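Local coordinates for protein putative oxygenase (PDB 2OG5) that catalyses the iron(II)- and 2-oxoglutarate-dependent 3-hydroxylation of L-asparagine, supplying (2S,3S)-3-hydroxyasparagine for the biosynthesis of the calcium-dependent lipopeptide antibiotic, at residues 188-199 with 296-307. Residues are numbered along the deposited sequence; the frame is centred on the assembly and turned at random.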
# COMPACT_ATOMS: atom_id res chain seq x y z
N ARG A 188 11.48 -2.67 -1.61
CA ARG A 188 10.03 -2.71 -1.65
C ARG A 188 9.42 -1.71 -0.65
O ARG A 188 10.07 -1.32 0.31
CB ARG A 188 9.54 -4.12 -1.37
CG ARG A 188 9.87 -4.65 0.01
CD ARG A 188 9.60 -6.14 0.06
NE ARG A 188 10.15 -6.76 1.27
CZ ARG A 188 11.42 -7.12 1.43
NH1 ARG A 188 12.32 -6.93 0.48
NH2 ARG A 188 11.80 -7.68 2.57
N PRO A 189 8.18 -1.28 -0.90
CA PRO A 189 7.59 -0.30 0.00
C PRO A 189 7.65 -0.73 1.46
O PRO A 189 7.45 -1.91 1.77
CB PRO A 189 6.14 -0.23 -0.49
CG PRO A 189 6.24 -0.57 -1.93
CD PRO A 189 7.27 -1.63 -2.00
N ASP A 190 7.88 0.23 2.35
CA ASP A 190 7.78 -0.02 3.79
C ASP A 190 6.33 0.11 4.25
O ASP A 190 5.87 -0.71 5.05
CB ASP A 190 8.72 0.92 4.52
CG ASP A 190 10.16 0.67 4.13
OD1 ASP A 190 10.66 -0.44 4.39
OD2 ASP A 190 10.79 1.55 3.51
N PHE A 191 5.62 1.11 3.74
CA PHE A 191 4.16 1.20 3.91
C PHE A 191 3.48 1.31 2.56
O PHE A 191 4.03 1.92 1.63
CB PHE A 191 3.75 2.41 4.77
CG PHE A 191 4.36 2.42 6.13
CD1 PHE A 191 3.83 1.64 7.16
CD2 PHE A 191 5.45 3.22 6.41
CE1 PHE A 191 4.40 1.65 8.41
CE2 PHE A 191 6.02 3.24 7.67
CZ PHE A 191 5.50 2.43 8.67
N VAL A 192 2.28 0.75 2.46
CA VAL A 192 1.40 0.94 1.32
C VAL A 192 0.16 1.67 1.80
O VAL A 192 -0.49 1.22 2.75
CB VAL A 192 0.98 -0.40 0.70
CG1 VAL A 192 0.02 -0.18 -0.48
CG2 VAL A 192 2.21 -1.19 0.25
N MET A 193 -0.12 2.82 1.19
CA MET A 193 -1.27 3.65 1.55
C MET A 193 -2.32 3.59 0.46
O MET A 193 -1.99 3.75 -0.71
CB MET A 193 -0.83 5.10 1.75
CG MET A 193 0.25 5.24 2.80
SD MET A 193 0.53 6.95 3.29
CE MET A 193 1.11 7.62 1.75
N LEU A 194 -3.57 3.36 0.87
CA LEU A 194 -4.70 3.28 -0.04
C LEU A 194 -5.77 4.27 0.41
O LEU A 194 -6.36 4.10 1.48
CB LEU A 194 -5.27 1.88 -0.01
CG LEU A 194 -4.36 0.77 -0.54
CD1 LEU A 194 -4.94 -0.60 -0.18
CD2 LEU A 194 -4.20 0.93 -2.03
N LEU A 195 -5.98 5.31 -0.39
CA LEU A 195 -7.01 6.32 -0.12
C LEU A 195 -8.23 6.02 -0.97
O LEU A 195 -8.13 5.94 -2.20
CB LEU A 195 -6.49 7.73 -0.44
CG LEU A 195 -7.45 8.90 -0.28
CD1 LEU A 195 -7.87 9.09 1.18
CD2 LEU A 195 -6.83 10.17 -0.86
N CYS A 196 -9.38 5.88 -0.33
CA CYS A 196 -10.61 5.57 -1.06
C CYS A 196 -11.27 6.84 -1.56
O CYS A 196 -11.60 7.73 -0.79
CB CYS A 196 -11.57 4.80 -0.17
SG CYS A 196 -13.14 4.43 -0.98
N LEU A 197 -11.46 6.91 -2.88
CA LEU A 197 -12.19 8.01 -3.50
C LEU A 197 -13.66 7.65 -3.72
O LEU A 197 -14.54 8.48 -3.53
CB LEU A 197 -11.56 8.37 -4.84
CG LEU A 197 -10.13 8.91 -4.81
CD1 LEU A 197 -9.69 9.30 -6.21
CD2 LEU A 197 -9.95 10.07 -3.85
N ARG A 198 -13.90 6.41 -4.11
CA ARG A 198 -15.25 5.93 -4.38
C ARG A 198 -15.29 4.48 -3.93
O ARG A 198 -14.43 3.68 -4.31
CB ARG A 198 -15.54 6.07 -5.87
CG ARG A 198 -16.94 5.71 -6.29
CD ARG A 198 -17.21 6.10 -7.73
NE ARG A 198 -17.44 7.54 -7.89
CZ ARG A 198 -16.87 8.32 -8.81
NH1 ARG A 198 -16.01 7.84 -9.70
NH2 ARG A 198 -17.20 9.60 -8.85
N ALA A 199 -16.26 4.13 -3.08
CA ALA A 199 -16.41 2.77 -2.61
C ALA A 199 -16.90 1.86 -3.74
O ALA A 199 -17.50 2.32 -4.70
CB ALA A 199 -17.37 2.72 -1.44
N LEU A 296 -13.57 -0.23 2.07
CA LEU A 296 -13.20 1.17 2.25
C LEU A 296 -14.29 2.10 1.73
O LEU A 296 -14.98 1.78 0.75
CB LEU A 296 -11.87 1.45 1.53
CG LEU A 296 -10.65 0.73 2.13
CD1 LEU A 296 -9.47 0.78 1.15
CD2 LEU A 296 -10.30 1.34 3.47
N LEU A 297 -14.45 3.24 2.40
CA LEU A 297 -15.42 4.26 2.05
C LEU A 297 -14.70 5.56 1.71
O LEU A 297 -13.57 5.78 2.14
CB LEU A 297 -16.37 4.52 3.22
CG LEU A 297 -17.18 3.32 3.72
CD1 LEU A 297 -17.94 3.69 4.98
CD2 LEU A 297 -18.11 2.83 2.62
N PRO A 298 -15.34 6.45 0.95
CA PRO A 298 -14.70 7.70 0.60
C PRO A 298 -14.14 8.45 1.81
O PRO A 298 -14.80 8.56 2.85
CB PRO A 298 -15.83 8.48 -0.09
CG PRO A 298 -16.66 7.40 -0.69
CD PRO A 298 -16.68 6.33 0.33
N GLY A 299 -12.90 8.93 1.68
CA GLY A 299 -12.24 9.64 2.77
C GLY A 299 -11.52 8.75 3.76
O GLY A 299 -10.96 9.25 4.74
N GLU A 300 -11.53 7.44 3.52
CA GLU A 300 -10.80 6.51 4.37
C GLU A 300 -9.44 6.23 3.75
O GLU A 300 -9.33 6.04 2.55
CB GLU A 300 -11.57 5.21 4.56
CG GLU A 300 -12.85 5.44 5.32
CD GLU A 300 -13.56 4.17 5.72
OE1 GLU A 300 -13.26 3.11 5.12
OE2 GLU A 300 -14.42 4.26 6.64
N LEU A 301 -8.42 6.22 4.61
CA LEU A 301 -7.04 5.96 4.23
C LEU A 301 -6.53 4.77 5.03
O LEU A 301 -6.41 4.87 6.25
CB LEU A 301 -6.18 7.18 4.55
CG LEU A 301 -4.67 7.07 4.33
CD1 LEU A 301 -4.37 6.85 2.85
CD2 LEU A 301 -3.94 8.31 4.85
N ALA A 302 -6.24 3.67 4.34
CA ALA A 302 -5.68 2.47 4.95
C ALA A 302 -4.19 2.53 4.76
O ALA A 302 -3.73 2.80 3.65
CB ALA A 302 -6.24 1.21 4.31
N ILE A 303 -3.43 2.29 5.82
CA ILE A 303 -1.97 2.26 5.74
C ILE A 303 -1.51 0.90 6.25
O ILE A 303 -1.78 0.55 7.41
CB ILE A 303 -1.32 3.38 6.55
CG1 ILE A 303 -1.88 4.74 6.14
CG2 ILE A 303 0.22 3.34 6.40
CD1 ILE A 303 -1.37 5.90 7.02
N VAL A 304 -0.87 0.14 5.38
CA VAL A 304 -0.42 -1.22 5.67
C VAL A 304 1.10 -1.21 5.87
O VAL A 304 1.83 -0.65 5.06
CB VAL A 304 -0.79 -2.16 4.52
CG1 VAL A 304 -0.35 -3.58 4.81
CG2 VAL A 304 -2.32 -2.11 4.24
N ASP A 305 1.56 -1.78 6.97
CA ASP A 305 2.98 -1.96 7.23
C ASP A 305 3.44 -3.18 6.45
O ASP A 305 3.21 -4.32 6.84
CB ASP A 305 3.22 -2.12 8.73
CG ASP A 305 4.69 -2.19 9.07
OD1 ASP A 305 5.49 -2.50 8.16
OD2 ASP A 305 5.05 -1.97 10.26
N ASN A 306 4.10 -2.92 5.33
CA ASN A 306 4.49 -3.95 4.39
C ASN A 306 5.65 -4.81 4.86
O ASN A 306 6.00 -5.79 4.18
CB ASN A 306 4.84 -3.29 3.04
CG ASN A 306 4.89 -4.28 1.88
OD1 ASN A 306 3.99 -5.13 1.72
ND2 ASN A 306 5.92 -4.16 1.04
N ARG A 307 6.26 -4.45 5.99
CA ARG A 307 7.30 -5.30 6.60
C ARG A 307 6.70 -6.51 7.31
O ARG A 307 7.35 -7.56 7.39
CB ARG A 307 8.14 -4.53 7.63
CG ARG A 307 9.27 -3.65 7.11
CD ARG A 307 8.83 -2.28 6.68
NE ARG A 307 8.13 -1.53 7.71
CZ ARG A 307 8.66 -0.61 8.52
NH1 ARG A 307 9.93 -0.25 8.42
NH2 ARG A 307 7.91 -0.01 9.42
O HOH W 1 7.73 -7.50 2.72
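The Asn306 side chain grips the carbonyl of Pro189, in the loop before strand 191-196. Its CB lies close to two carbonyl oxygens, Pro189 O and Asp190 O. CG is anti to the backbone N (chi1 -164°), and the amide reaches the carbonyl of Pro189. ND2 donates to Pro189 O at 2.8 Å, with the acceptor in the amide plane. OD1 accepts from the backbone N of Glu181, which binds iron and asparagine. The side-chain amide thus ties this loop to the active site, and the backbone N of Asn306 adds a bond to Asp190 O. A water accepts from Arg188 NE and donates to Asn306 O; Arg188 NH1 bonds to His185 O.

Strands 191-196 and 301-305 run antiparallel in a sheet of the jelly-roll core. Val192 with Val304 and Leu194 with Ala302 are hydrogen-bonded pairs. The Val192 and Leu194 side chains lie about 4 Å from those of Glu181 and Arg329, respectively, which bind asparagine, so this face probably borders the substrate site. On the other face, Met193 CG lies 4.0 Å from Ile303 CG1, and Met193 packs on helix 128-140.

Phe191 CZ is 3.5 Å from Arg307 NH2, with ring and guanidinium planes 60° apart. Arg307 NE forms a salt bridge to Asp305 OD1 at 2.8 Å. Arg307 N reaches the same oxygen from the opposite face of the carboxylate, closing an Asx turn; Asp305 OD2 is hydrogen-bonded to Ser94 OG. At the far end, Cys196 N donates to Glu300 O, and Gly299 N, in the type II beta turn from Leu297 to Glu300, donates to Cys196 O.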